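Serine/threonine-protein kinase Tel1 (Chaetomium thermophilum, PDB 6SKY) probably acts as an ATP-dependent serine/threonine kinase of the ATM subfamily, sensing DNA damage and activating checkpoint signalling. Local coordinates at residues E1837-K1840 with L1841-T1845; N2442-F2445 with Q2446-I2450; K2912-S2915 with V2916-V2920. All blocks are in the same frame, centred on the assembly; numbering follows the deposited sequence.

Interaction 1: E1837-K1840 with L1841-T1845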
ATOM      1  N   GLU A1837      32.438  25.234 -28.967  1.00 41.84           N
ATOM      2  CA  GLU A1837      33.591  25.490 -28.119  1.00 41.84           C
ATOM      3  C   GLU A1837      33.890  26.971 -27.947  1.00 41.84           C
ATOM      4  O   GLU A1837      34.551  27.340 -26.975  1.00 41.84           O
ATOM      5  CB  GLU A1837      34.817  24.778 -28.679  1.00 41.84           C
ATOM      6  CG  GLU A1837      35.905  24.552 -27.663  1.00 41.84           C
ATOM      7  CD  GLU A1837      35.404  23.833 -26.426  1.00 41.84           C
ATOM      8  OE1 GLU A1837      34.664  22.837 -26.568  1.00 41.84           O
ATOM      9  OE2 GLU A1837      35.745  24.267 -25.305  1.00 41.84           O
ATOM     10  N   ASN A1838      33.438  27.824 -28.864  1.00 38.51           N
ATOM     11  CA  ASN A1838      33.508  29.263 -28.659  1.00 38.51           C
ATOM     12  C   ASN A1838      32.322  29.784 -27.874  1.00 38.51           C
ATOM     13  O   ASN A1838      32.439  30.788 -27.164  1.00 38.51           O
ATOM     14  CB  ASN A1838      33.570  29.996 -29.997  1.00 38.51           C
ATOM     15  CG  ASN A1838      34.856  29.751 -30.744  1.00 38.51           C
ATOM     16  OD1 ASN A1838      35.884  29.442 -30.155  1.00 38.51           O
ATOM     17  ND2 ASN A1838      34.806  29.902 -32.056  1.00 38.51           N
ATOM     18  N   LEU A1839      31.178  29.122 -27.995  1.00 32.99           N
ATOM     19  CA  LEU A1839      30.016  29.489 -27.202  1.00 32.99           C
ATOM     20  C   LEU A1839      30.267  29.237 -25.724  1.00 32.99           C
ATOM     21  O   LEU A1839      29.847  30.030 -24.875  1.00 32.99           O
ATOM     22  CB  LEU A1839      28.803  28.711 -27.699  1.00 32.99           C
ATOM     23  CG  LEU A1839      27.416  29.188 -27.305  1.00 32.99           C
ATOM     24  CD1 LEU A1839      27.225  30.614 -27.704  1.00 32.99           C
ATOM     25  CD2 LEU A1839      26.401  28.315 -27.972  1.00 32.99           C
ATOM     26  N   LYS A1840      30.949  28.140 -25.396  1.00 31.10           N
ATOM     27  CA  LYS A1840      31.363  27.924 -24.015  1.00 31.10           C
ATOM     28  C   LYS A1840      32.204  29.080 -23.497  1.00 31.10           C
ATOM     29  O   LYS A1840      32.056  29.499 -22.347  1.00 31.10           O
ATOM     30  CB  LYS A1840      32.143  26.627 -23.893  1.00 31.10           C
ATOM     31  CG  LYS A1840      31.304  25.393 -23.783  1.00 31.10           C
ATOM     32  CD  LYS A1840      32.150  24.248 -23.295  1.00 31.10           C
ATOM     33  CE  LYS A1840      31.440  22.928 -23.447  1.00 31.10           C
ATOM     34  NZ  LYS A1840      30.402  22.730 -22.407  1.00 31.10           N
ATOM     35  N   LEU A1841      33.097  29.603 -24.328  1.00 27.83           N
ATOM     36  CA  LEU A1841      33.962  30.694 -23.900  1.00 27.83           C
ATOM     37  C   LEU A1841      33.185  31.986 -23.726  1.00 27.83           C
ATOM     38  O   LEU A1841      33.487  32.774 -22.829  1.00 27.83           O
ATOM     39  CB  LEU A1841      35.090  30.874 -24.908  1.00 27.83           C
ATOM     40  CG  LEU A1841      36.163  31.914 -24.642  1.00 27.83           C
ATOM     41  CD1 LEU A1841      36.992  31.518 -23.459  1.00 27.83           C
ATOM     42  CD2 LEU A1841      37.022  32.055 -25.855  1.00 27.83           C
ATOM     43  N   LEU A1842      32.174  32.215 -24.558  1.00 28.05           N
ATOM     44  CA  LEU A1842      31.305  33.373 -24.362  1.00 28.05           C
ATOM     45  C   LEU A1842      30.552  33.287 -23.042  1.00 28.05           C
ATOM     46  O   LEU A1842      30.454  34.270 -22.297  1.00 28.05           O
ATOM     47  CB  LEU A1842      30.319  33.484 -25.514  1.00 28.05           C
ATOM     48  CG  LEU A1842      30.729  34.404 -26.645  1.00 28.05           C
ATOM     49  CD1 LEU A1842      29.615  34.460 -27.646  1.00 28.05           C
ATOM     50  CD2 LEU A1842      31.025  35.767 -26.090  1.00 28.05           C
ATOM     51  N   ILE A1843      29.996  32.117 -22.745  1.00 24.00           N
ATOM     52  CA  ILE A1843      29.269  31.938 -21.496  1.00 24.00           C
ATOM     53  C   ILE A1843      30.191  32.119 -20.299  1.00 24.00           C
ATOM     54  O   ILE A1843      29.819  32.748 -19.302  1.00 24.00           O
ATOM     55  CB  ILE A1843      28.586  30.565 -21.487  1.00 24.00           C
ATOM     56  CG1 ILE A1843      27.432  30.565 -22.479  1.00 24.00           C
ATOM     57  CG2 ILE A1843      28.101  30.229 -20.116  1.00 24.00           C
ATOM     58  CD1 ILE A1843      27.136  29.221 -23.026  1.00 24.00           C
ATOM     59  N   ASN A1844      31.409  31.586 -20.378  1.00 24.95           N
ATOM     60  CA  ASN A1844      32.350  31.763 -19.280  1.00 24.95           C
ATOM     61  C   ASN A1844      32.785  33.210 -19.124  1.00 24.95           C
ATOM     62  O   ASN A1844      33.048  33.653 -18.007  1.00 24.95           O
ATOM     63  CB  ASN A1844      33.558  30.868 -19.478  1.00 24.95           C
ATOM     64  CG  ASN A1844      33.298  29.465 -19.044  1.00 24.95           C
ATOM     65  OD1 ASN A1844      33.508  28.523 -19.789  1.00 24.95           O
ATOM     66  ND2 ASN A1844      32.829  29.313 -17.826  1.00 24.95           N
ATOM     67  N   THR A1845      32.850  33.972 -20.212  1.00 23.85           N
ATOM     68  CA  THR A1845      33.151  35.392 -20.075  1.00 23.85           C
ATOM     69  C   THR A1845      32.023  36.136 -19.379  1.00 23.85           C
ATOM     70  O   THR A1845      32.274  36.995 -18.530  1.00 23.85           O
ATOM     71  CB  THR A1845      33.420  36.012 -21.438  1.00 23.85           C
ATOM     72  OG1 THR A1845      34.456  35.279 -22.090  1.00 23.85           O
ATOM     73  CG2 THR A1845      33.863  37.436 -21.281  1.00 23.85           C
TER
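Leu1841 meets the preceding turn through its CB, which lies 3.5 Å from Asn1838 O. Beyond CB the side chain leaves the turn and packs on Phe1798 of helix 1793-1808 and Ser1763 of helix 1762-1771. Next, Leu1842 N donates to Asn1838 O at 3.0 Å. The leucine side chain leaves this turn for Trp1762, Leu1824 and Trp1827, while Asn1838 ND2 hydrogen-bonds Leu1757 O. Ile1843 N reaches Leu1839 O, also at 3.0 Å and fairly straight (N-H...O 166°). With CG1 beside the backbone N (chi1 -71°), the isoleucine lays CG1 and CD1 against that same carbonyl oxygen, and CD1 comes within 4.3 Å of Leu1839 CG. Asn1844 N donates to Lys1840 O at 2.9 Å; the lysine chain turns away and, bending at its last torsion, delivers NZ to Cys1881 O in a hydrogen bond. Thr1845 closes the run by gripping Leu1841 O twice, through its N at 2.9 Å and its OG1 at 2.8 Å, the two donors on opposite faces of the carbonyl plane. The stretch is thus a regular i to i+4 part of helix 1836-1849, packed among helices 1762-1771, 1793-1808 and 1815-1827. The buried threonine hydroxyl finds its partner within its own helix; Leu1841, Leu1842 and Ile1843 present apolar side chains to neighbouring helices and loops.

Interaction 2: N2442-F2445 with Q2446-I2450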
ATOM      1  N   ASN A2442      19.573   8.035  51.766  1.00 56.07           N
ATOM      2  CA  ASN A2442      20.065   6.755  52.261  1.00 56.07           C
ATOM      3  C   ASN A2442      19.264   5.568  51.743  1.00 56.07           C
ATOM      4  O   ASN A2442      19.442   4.449  52.236  1.00 56.07           O
ATOM      5  CB  ASN A2442      20.101   6.714  53.791  1.00 56.07           C
ATOM      6  CG  ASN A2442      21.260   5.912  54.318  1.00 56.07           C
ATOM      7  OD1 ASN A2442      22.352   5.945  53.758  1.00 56.07           O
ATOM      8  ND2 ASN A2442      21.030   5.179  55.396  1.00 56.07           N
ATOM      9  N   THR A2443      18.388   5.775  50.766  1.00 48.79           N
ATOM     10  CA  THR A2443      17.697   4.673  50.123  1.00 48.79           C
ATOM     11  C   THR A2443      18.663   3.912  49.222  1.00 48.79           C
ATOM     12  O   THR A2443      19.793   4.336  48.986  1.00 48.79           O
ATOM     13  CB  THR A2443      16.516   5.189  49.310  1.00 48.79           C
ATOM     14  OG1 THR A2443      16.037   6.402  49.895  1.00 48.79           O
ATOM     15  CG2 THR A2443      15.395   4.176  49.308  1.00 48.79           C
ATOM     16  N   LEU A2444      18.213   2.764  48.716  1.00 41.45           N
ATOM     17  CA  LEU A2444      19.037   2.030  47.765  1.00 41.45           C
ATOM     18  C   LEU A2444      19.057   2.724  46.413  1.00 41.45           C
ATOM     19  O   LEU A2444      20.092   2.752  45.738  1.00 41.45           O
ATOM     20  CB  LEU A2444      18.539   0.595  47.627  1.00 41.45           C
ATOM     21  CG  LEU A2444      19.335  -0.290  46.670  1.00 41.45           C
ATOM     22  CD1 LEU A2444      20.799  -0.293  47.032  1.00 41.45           C
ATOM     23  CD2 LEU A2444      18.796  -1.689  46.684  1.00 41.45           C
ATOM     24  N   PHE A2445      17.927   3.295  46.005  1.00 37.66           N
ATOM     25  CA  PHE A2445      17.889   4.033  44.753  1.00 37.66           C
ATOM     26  C   PHE A2445      18.920   5.146  44.744  1.00 37.66           C
ATOM     27  O   PHE A2445      19.603   5.358  43.741  1.00 37.66           O
ATOM     28  CB  PHE A2445      16.497   4.600  44.519  1.00 37.66           C
ATOM     29  CG  PHE A2445      16.398   5.471  43.310  1.00 37.66           C
ATOM     30  CD1 PHE A2445      16.405   6.837  43.428  1.00 37.66           C
ATOM     31  CD2 PHE A2445      16.291   4.925  42.058  1.00 37.66           C
ATOM     32  CE1 PHE A2445      16.314   7.633  42.325  1.00 37.66           C
ATOM     33  CE2 PHE A2445      16.197   5.725  40.959  1.00 37.66           C
ATOM     34  CZ  PHE A2445      16.213   7.075  41.095  1.00 37.66           C
ATOM     35  N   GLN A2446      19.069   5.855  45.860  1.00 39.28           N
ATOM     36  CA  GLN A2446      20.035   6.941  45.888  1.00 39.28           C
ATOM     37  C   GLN A2446      21.461   6.425  45.971  1.00 39.28           C
ATOM     38  O   GLN A2446      22.367   7.034  45.401  1.00 39.28           O
ATOM     39  CB  GLN A2446      19.740   7.888  47.042  1.00 39.28           C
ATOM     40  CG  GLN A2446      18.406   8.573  46.932  1.00 39.28           C
ATOM     41  CD  GLN A2446      18.300   9.448  45.710  1.00 39.28           C
ATOM     42  OE1 GLN A2446      17.212   9.684  45.201  1.00 39.28           O
ATOM     43  NE2 GLN A2446      19.429   9.950  45.242  1.00 39.28           N
ATOM     44  N   LYS A2447      21.687   5.304  46.644  1.00 40.07           N
ATOM     45  CA  LYS A2447      23.038   4.766  46.688  1.00 40.07           C
ATOM     46  C   LYS A2447      23.478   4.242  45.332  1.00 40.07           C
ATOM     47  O   LYS A2447      24.677   4.187  45.055  1.00 40.07           O
ATOM     48  CB  LYS A2447      23.136   3.670  47.740  1.00 40.07           C
ATOM     49  CG  LYS A2447      23.004   4.194  49.144  1.00 40.07           C
ATOM     50  CD  LYS A2447      23.193   3.097  50.161  1.00 40.07           C
ATOM     51  CE  LYS A2447      23.355   3.675  51.552  1.00 40.07           C
ATOM     52  NZ  LYS A2447      23.720   2.629  52.541  1.00 40.07           N
ATOM     53  N   LEU A2448      22.531   3.856  44.479  1.00 35.04           N
ATOM     54  CA  LEU A2448      22.883   3.463  43.120  1.00 35.04           C
ATOM     55  C   LEU A2448      23.028   4.674  42.213  1.00 35.04           C
ATOM     56  O   LEU A2448      23.943   4.728  41.386  1.00 35.04           O
ATOM     57  CB  LEU A2448      21.834   2.514  42.557  1.00 35.04           C
ATOM     58  CG  LEU A2448      21.629   1.185  43.269  1.00 35.04           C
ATOM     59  CD1 LEU A2448      20.368   0.540  42.779  1.00 35.04           C
ATOM     60  CD2 LEU A2448      22.800   0.290  43.018  1.00 35.04           C
ATOM     61  N   LEU A2449      22.150   5.661  42.370  1.00 32.44           N
ATOM     62  CA  LEU A2449      22.179   6.828  41.501  1.00 32.44           C
ATOM     63  C   LEU A2449      23.412   7.680  41.749  1.00 32.44           C
ATOM     64  O   LEU A2449      24.033   8.173  40.802  1.00 32.44           O
ATOM     65  CB  LEU A2449      20.910   7.643  41.705  1.00 32.44           C
ATOM     66  CG  LEU A2449      20.659   8.770  40.722  1.00 32.44           C
ATOM     67  CD1 LEU A2449      20.737   8.241  39.327  1.00 32.44           C
ATOM     68  CD2 LEU A2449      19.313   9.352  40.974  1.00 32.44           C
ATOM     69  N   ILE A2450      23.791   7.864  43.012  1.00 34.17           N
ATOM     70  CA  ILE A2450      24.962   8.670  43.321  1.00 34.17           C
ATOM     71  C   ILE A2450      26.230   7.981  42.840  1.00 34.17           C
ATOM     72  O   ILE A2450      27.149   8.629  42.331  1.00 34.17           O
ATOM     73  CB  ILE A2450      24.998   8.970  44.826  1.00 34.17           C
ATOM     74  CG1 ILE A2450      24.027  10.104  45.133  1.00 34.17           C
ATOM     75  CG2 ILE A2450      26.392   9.312  45.277  1.00 34.17           C
ATOM     76  CD1 ILE A2450      23.864  10.386  46.589  1.00 34.17           C
TER
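Phe2445 and Leu2449 run alongside each other in one direction, one helical turn apart, with Leu2449 CD2 3.7 Å from Phe2445 CE1 and nearly as close to CZ. The methyl approaches the ring obliquely. Gln2446 meets the ring differently: its chain bends at chi2 (-62°), which carries OE1 to the ring edge, in the ring plane and 3.4 Å from Phe2445 CD1, while the amide stands almost perpendicular to the ring, the planes 81° apart. On another side of the helix Leu2444 and Leu2448 cross at a slant, CG of the first 4.1 Å from CD1 of the second. The Lys2447 chain, straight past CG, runs back alongside Asn2442 and sets its CE 3.3 Å from Asn2442 OD1. Beneath these pairs the first turn of helix 2444-2459 takes shape in the FAT region: Lys2447 N donates to Thr2443 O, Leu2448 N to Leu2444 O and Leu2449 N to Phe2445 O, the last at 2.9 Å. Leu2448 N also makes a weak second bond to Phe2445 O. Thr2443 holds the N-cap position without a bond from its hydroxyl to the first turn. Farther out, Trp2402 of helix 2394-2404 meets the Phe2445 ring edge-to-face, and Leu2403 and Ser2406 also touch that phenylalanine. Helix 2409-2418 takes the leucine side, Leu2444 resting on Glu2409, Asn2412 and Glu2413, and Leu2448 on Lys2416.

Interaction 3: K2912-S2915 with V2916-V2920; sequences KTLS and VMATV
Ser2915 and Thr2919 turn their hydroxyls to the start of helix 2916-2927 in the FATC domain, Ser2915 serving as its N-cap. The serine OG sits between the backbone N and the carbonyl carbon (chi1 55°), and from there it overlooks the first helical turn, accepting from Ala2918 N in a weak capping bond of 3.5 Å that is nevertheless fairly straight (N-H...O 161°). The same OG lies 3.6 Å from Ala2918 CB. Thr2919 answers from the helix side: with OG1 beside its backbone N (chi1 -48°), the hydroxyl turns back and donates to Ser2915 O at 2.6 Å. That oxygen also receives Thr2919 N at 3.1 Å, so one residue supplies both donors. Leu2914, just outside the helix, crosses the threonine obliquely, its CB 3.6 Å from Thr2919 OG1, and its CD2 reaches Ala2918 CB at 4.2 Å. A valine in place of Thr2919 has no hydroxyl for Ser2915 O and would probably leave that carbonyl held less firmly, by the backbone N alone of the two. Around the turn, Arg2829 binds Leu2914 O through NH2 and touches Val2916 and Thr2919, while Leu2825 of helix 2816-2828 packs on the same two residues. Arg2260 of the second subunit packs on Leu2914 and Ala2918, and Met2220 of that subunit on Met2917, placing this helix start at the dimer contact. At Ser2915 O, Thr2919 OG1 and Thr2919 N arrive from opposite faces of the carbonyl plane.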
ATOM      1  N   LYS A2912      -0.922   8.573  11.889  1.00 28.50           N
ATOM      2  CA  LYS A2912      -0.957   8.210  10.483  1.00 28.50           C
ATOM      3  C   LYS A2912      -2.350   8.288   9.884  1.00 28.50           C
ATOM      4  O   LYS A2912      -2.613   7.638   8.870  1.00 28.50           O
ATOM      5  CB  LYS A2912      -0.381   6.813  10.296  1.00 28.50           C
ATOM      6  CG  LYS A2912       0.972   6.644  10.917  1.00 28.50           C
ATOM      7  CD  LYS A2912       1.725   5.516  10.275  1.00 28.50           C
ATOM      8  CE  LYS A2912       3.154   5.493  10.749  1.00 28.50           C
ATOM      9  NZ  LYS A2912       3.996   4.572   9.945  1.00 28.50           N
ATOM     10  N   THR A2913      -3.241   9.081  10.476  1.00 29.34           N
ATOM     11  CA  THR A2913      -4.605   9.189   9.972  1.00 29.34           C
ATOM     12  C   THR A2913      -4.638   9.836   8.595  1.00 29.34           C
ATOM     13  O   THR A2913      -5.159   9.255   7.638  1.00 29.34           O
ATOM     14  CB  THR A2913      -5.457   9.971  10.964  1.00 29.34           C
ATOM     15  OG1 THR A2913      -5.604   9.205  12.162  1.00 29.34           O
ATOM     16  CG2 THR A2913      -6.818  10.252  10.387  1.00 29.34           C
ATOM     17  N   LEU A2914      -4.097  11.047   8.473  1.00 27.02           N
ATOM     18  CA  LEU A2914      -3.936  11.676   7.174  1.00 27.02           C
ATOM     19  C   LEU A2914      -2.669  11.175   6.496  1.00 27.02           C
ATOM     20  O   LEU A2914      -1.795  10.575   7.118  1.00 27.02           O
ATOM     21  CB  LEU A2914      -3.864  13.188   7.302  1.00 27.02           C
ATOM     22  CG  LEU A2914      -5.124  14.027   7.205  1.00 27.02           C
ATOM     23  CD1 LEU A2914      -5.968  13.812   8.426  1.00 27.02           C
ATOM     24  CD2 LEU A2914      -4.732  15.474   7.075  1.00 27.02           C
ATOM     25  N   SER A2915      -2.568  11.433   5.202  1.00 24.36           N
ATOM     26  CA  SER A2915      -1.336  11.113   4.513  1.00 24.36           C
ATOM     27  C   SER A2915      -0.316  12.220   4.739  1.00 24.36           C
ATOM     28  O   SER A2915      -0.632  13.300   5.236  1.00 24.36           O
ATOM     29  CB  SER A2915      -1.588  10.902   3.026  1.00 24.36           C
ATOM     30  OG  SER A2915      -2.234  12.018   2.458  1.00 24.36           O
ATOM     31  N   VAL A2916       0.933  11.932   4.390  1.00 22.74           N
ATOM     32  CA  VAL A2916       1.976  12.931   4.566  1.00 22.74           C
ATOM     33  C   VAL A2916       1.776  14.082   3.593  1.00 22.74           C
ATOM     34  O   VAL A2916       1.990  15.246   3.941  1.00 22.74           O
ATOM     35  CB  VAL A2916       3.363  12.289   4.416  1.00 22.74           C
ATOM     36  CG1 VAL A2916       4.413  13.278   4.750  1.00 22.74           C
ATOM     37  CG2 VAL A2916       3.490  11.122   5.329  1.00 22.74           C
ATOM     38  N   MET A2917       1.344  13.780   2.372  1.00 26.42           N
ATOM     39  CA  MET A2917       1.091  14.821   1.383  1.00 26.42           C
ATOM     40  C   MET A2917       0.040  15.806   1.871  1.00 26.42           C
ATOM     41  O   MET A2917       0.235  17.021   1.798  1.00 26.42           O
ATOM     42  CB  MET A2917       0.653  14.188   0.068  1.00 26.42           C
ATOM     43  CG  MET A2917       0.418  15.192  -1.040  1.00 26.42           C
ATOM     44  SD  MET A2917      -0.714  14.647  -2.332  1.00 26.42           S
ATOM     45  CE  MET A2917      -2.237  14.509  -1.415  1.00 26.42           C
ATOM     46  N   ALA A2918      -1.085  15.300   2.370  1.00 23.12           N
ATOM     47  CA  ALA A2918      -2.160  16.175   2.817  1.00 23.12           C
ATOM     48  C   ALA A2918      -1.755  16.980   4.041  1.00 23.12           C
ATOM     49  O   ALA A2918      -2.101  18.160   4.161  1.00 23.12           O
ATOM     50  CB  ALA A2918      -3.404  15.350   3.111  1.00 23.12           C
ATOM     51  N   THR A2919      -1.016  16.359   4.958  1.00 22.92           N
ATOM     52  CA  THR A2919      -0.554  17.062   6.148  1.00 22.92           C
ATOM     53  C   THR A2919       0.379  18.205   5.785  1.00 22.92           C
ATOM     54  O   THR A2919       0.231  19.324   6.286  1.00 22.92           O
ATOM     55  CB  THR A2919       0.145  16.089   7.083  1.00 22.92           C
ATOM     56  OG1 THR A2919      -0.660  14.921   7.236  1.00 22.92           O
ATOM     57  CG2 THR A2919       0.344  16.723   8.422  1.00 22.92           C
ATOM     58  N   VAL A2920       1.350  17.941   4.912  1.00 20.42           N
ATOM     59  CA  VAL A2920       2.281  18.981   4.498  1.00 20.42           C
ATOM     60  C   VAL A2920       1.563  20.074   3.719  1.00 20.42           C
ATOM     61  O   VAL A2920       1.890  21.255   3.853  1.00 20.42           O
ATOM     62  CB  VAL A2920       3.436  18.364   3.694  1.00 20.42           C
ATOM     63  CG1 VAL A2920       4.330  19.431   3.142  1.00 20.42           C
ATOM     64  CG2 VAL A2920       4.229  17.447   4.570  1.00 20.42           C
TER

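All three are local contacts along or at the start of a helix, each on a different helix. The centres of interactions 1 and 2 are about 76 Å apart, on opposite sides of the chain's centre; the centre of interaction 3 lies about 48 Å from that of interaction 1 and about 47 Å from that of interaction 2. Interaction 1 lies wholly on a helix and is largely buried, interaction 2 is partly buried, and interaction 3 is a surface contact. Aromatic and leucine packing marks 2442-2450, whose cap position lacks a side-chain bond, whereas 2912-2920 has a serine cap. A threonine doubly bonded to a carbonyl four residues back recurs in 1 and 3, but only interaction 3 meets the second subunit.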